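Local coordinates for protein putative acyl-CoA thioester hydrolase YbhC (Escherichia coli K-12, PDB 3GRH) that is an outer-membrane lipoprotein of the pectinesterase family and putative thioesterase that neither binds pectin nor shows pectinesterase activity, at residues Gly221-Val226 with Asn299-Gln304. Sequence-based numbering, arbitrary orientation.
Sequences GNHPAV and NSRTQQ
A single guanidinium group carries the whole meeting of the loops 221-226 and 299-304: Arg301 reaches across to the backbone of Gly221 and meets its carbonyl oxygen both directly and through a water. NH1 of Arg301 gives a hydrogen bond of 2.9 Å to O of Gly221, fairly straight at 158° and lying in the planes of both the guanidinium and the carbonyl. A water lies 2.8 Å from O of Gly221 and accepts from NH2 of Arg301 at 3.0 Å. Extended at first, with CG anti to the backbone N (chi1 -176°), the arginine chain bends at chi3 and brings this edge round to the carbonyl. NH1 also donates to the backbone O of Asp219, and NH2 forms a salt bridge with Asp278, which probably stabilises the positive charge. Arginine suits the place because its coplanar N-H groups serve all these acceptors at once; Gly221 lends only its carbonyl, and the contact itself does not demand glycine.

In the right-handed parallel beta-helix of this family, both segments belong to loops between strands, 208-212 to 228-230 and 294-297 to 307-311, three coils apart. The Arg301 side chain lies about 8 Å from those of Asp280, the predicted nucleophile, and Arg340, a substrate-binding residue by similarity. A leucine in place of Arg301 would probably leave the Gly221 carbonyl without its direct donor and remove the salt bridge to Asp278.

His223 adds a looser flank: its CD2 edge faces NH1 of Arg301 at 4.0 Å, with ring and guanidinium planes nearly perpendicular (88°). An imidazole suits this spot because ND1 and NE2 can hydrogen-bond to the carboxylates of Asp149 and Asp219, a pairing that would favour a protonated ring. Within 299-304, OG1 of Thr302 accepts from N of Gln304 at 3.2 Å, an ST turn that suits a short hydroxyl side chain.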
loop_
_atom_site.group_PDB
_atom_site.type_symbol
_atom_site.label_atom_id
_atom_site.label_comp_id
_atom_site.label_asym_id
_atom_site.label_seq_id
_atom_site.Cartn_x
_atom_site.Cartn_y
_atom_site.Cartn_z
ATOM N N GLY A 221 -0.887 21.226 -3.082
ATOM C CA GLY A 221 0.545 21.005 -3.223
ATOM C C GLY A 221 1.038 19.761 -2.533
ATOM O O GLY A 221 0.251 18.846 -2.268
ATOM N N ASN A 222 2.339 19.664 -2.319
ATOM C CA ASN A 222 2.918 18.477 -1.697
ATOM C C ASN A 222 2.608 18.421 -0.215
ATOM O O ASN A 222 3.066 19.277 0.578
ATOM C CB ASN A 222 4.432 18.485 -1.952
ATOM C CG ASN A 222 5.131 17.237 -1.415
ATOM O OD1 ASN A 222 4.756 16.128 -1.738
ATOM N ND2 ASN A 222 6.189 17.441 -0.599
ATOM N N HIS A 223 1.821 17.409 0.183
ATOM C CA HIS A 223 1.425 17.179 1.537
ATOM C C HIS A 223 1.328 15.711 1.832
ATOM O O HIS A 223 0.227 15.211 1.963
ATOM C CB HIS A 223 0.070 17.834 1.771
ATOM C CG HIS A 223 0.136 19.328 1.726
ATOM N ND1 HIS A 223 0.780 20.054 2.696
ATOM C CD2 HIS A 223 -0.371 20.219 0.846
ATOM C CE1 HIS A 223 0.686 21.351 2.397
ATOM N NE2 HIS A 223 -0.005 21.475 1.272
ATOM N N PRO A 224 2.473 15.037 1.919
ATOM C CA PRO A 224 2.461 13.587 2.187
ATOM C C PRO A 224 1.786 13.348 3.518
ATOM O O PRO A 224 2.140 13.930 4.534
ATOM C CB PRO A 224 3.936 13.228 2.228
ATOM C CG PRO A 224 4.624 14.406 1.678
ATOM C CD PRO A 224 3.838 15.584 1.927
ATOM N N ALA A 225 0.847 12.427 3.565
ATOM C CA ALA A 225 0.168 12.137 4.764
ATOM C C ALA A 225 -0.298 10.668 4.741
ATOM O O ALA A 225 -1.476 10.343 4.438
ATOM C CB ALA A 225 -0.972 13.085 4.901
ATOM N N VAL A 226 0.621 9.820 5.164
ATOM C CA VAL A 226 0.390 8.394 5.092
ATOM C C VAL A 226 -0.622 7.953 6.115
ATOM O O VAL A 226 -0.563 8.350 7.286
ATOM C CB VAL A 226 1.749 7.634 5.285
ATOM C CG1 VAL A 226 1.500 6.126 5.273
ATOM C CG2 VAL A 226 2.776 8.053 4.245
ATOM N N ASN A 299 -11.187 14.139 -5.790
ATOM C CA ASN A 299 -10.678 15.407 -6.307
ATOM C C ASN A 299 -11.067 16.606 -5.425
ATOM O O ASN A 299 -11.073 17.747 -5.896
ATOM C CB ASN A 299 -11.113 15.642 -7.756
ATOM C CG ASN A 299 -12.566 15.902 -7.881
ATOM O OD1 ASN A 299 -13.357 15.595 -6.975
ATOM N ND2 ASN A 299 -12.971 16.415 -9.046
ATOM N N SER A 300 -11.252 16.350 -4.129
ATOM C CA SER A 300 -11.629 17.392 -3.174
ATOM C C SER A 300 -10.436 18.262 -2.738
ATOM O O SER A 300 -10.606 19.459 -2.333
ATOM C CB SER A 300 -12.308 16.778 -1.959
ATOM O OG SER A 300 -11.679 15.585 -1.586
ATOM N N ARG A 301 -9.234 17.709 -2.794
ATOM C CA ARG A 301 -8.060 18.467 -2.381
ATOM C C ARG A 301 -7.346 19.037 -3.608
ATOM O O ARG A 301 -6.890 20.187 -3.614
ATOM C CB ARG A 301 -7.084 17.603 -1.563
ATOM C CG ARG A 301 -5.914 18.351 -1.028
ATOM C CD ARG A 301 -4.927 17.399 -0.467
ATOM N NE ARG A 301 -4.289 16.539 -1.480
ATOM C CZ ARG A 301 -3.079 16.740 -1.983
ATOM N NH1 ARG A 301 -2.379 17.824 -1.627
ATOM N NH2 ARG A 301 -2.558 15.886 -2.848
ATOM N N THR A 302 -7.251 18.221 -4.651
ATOM C CA THR A 302 -6.604 18.626 -5.904
ATOM C C THR A 302 -7.422 18.169 -7.075
ATOM O O THR A 302 -7.999 17.065 -7.074
ATOM C CB THR A 302 -5.119 18.180 -6.019
ATOM O OG1 THR A 302 -4.586 18.571 -7.304
ATOM C CG2 THR A 302 -4.942 16.725 -5.863
ATOM N N GLN A 303 -7.543 19.065 -8.050
ATOM C CA GLN A 303 -8.226 18.729 -9.262
ATOM C C GLN A 303 -7.263 18.617 -10.435
ATOM O O GLN A 303 -7.680 18.374 -11.586
ATOM C CB GLN A 303 -9.289 19.795 -9.545
ATOM C CG GLN A 303 -10.411 19.737 -8.575
ATOM C CD GLN A 303 -11.747 20.007 -9.235
ATOM O OE1 GLN A 303 -11.859 20.855 -10.121
ATOM N NE2 GLN A 303 -12.773 19.265 -8.811
ATOM N N GLN A 304 -5.980 18.834 -10.185
ATOM C CA GLN A 304 -5.020 18.934 -11.293
ATOM C C GLN A 304 -4.292 17.636 -11.640
ATOM O O GLN A 304 -3.704 17.518 -12.723
ATOM C CB GLN A 304 -3.938 19.990 -11.018
ATOM C CG GLN A 304 -3.341 20.049 -9.612
ATOM C CD GLN A 304 -2.541 21.339 -9.374
ATOM O OE1 GLN A 304 -2.652 21.977 -8.308
ATOM N NE2 GLN A 304 -1.752 21.749 -10.383
HETATM O O HOH W 1 0.067 16.629 -4.047
#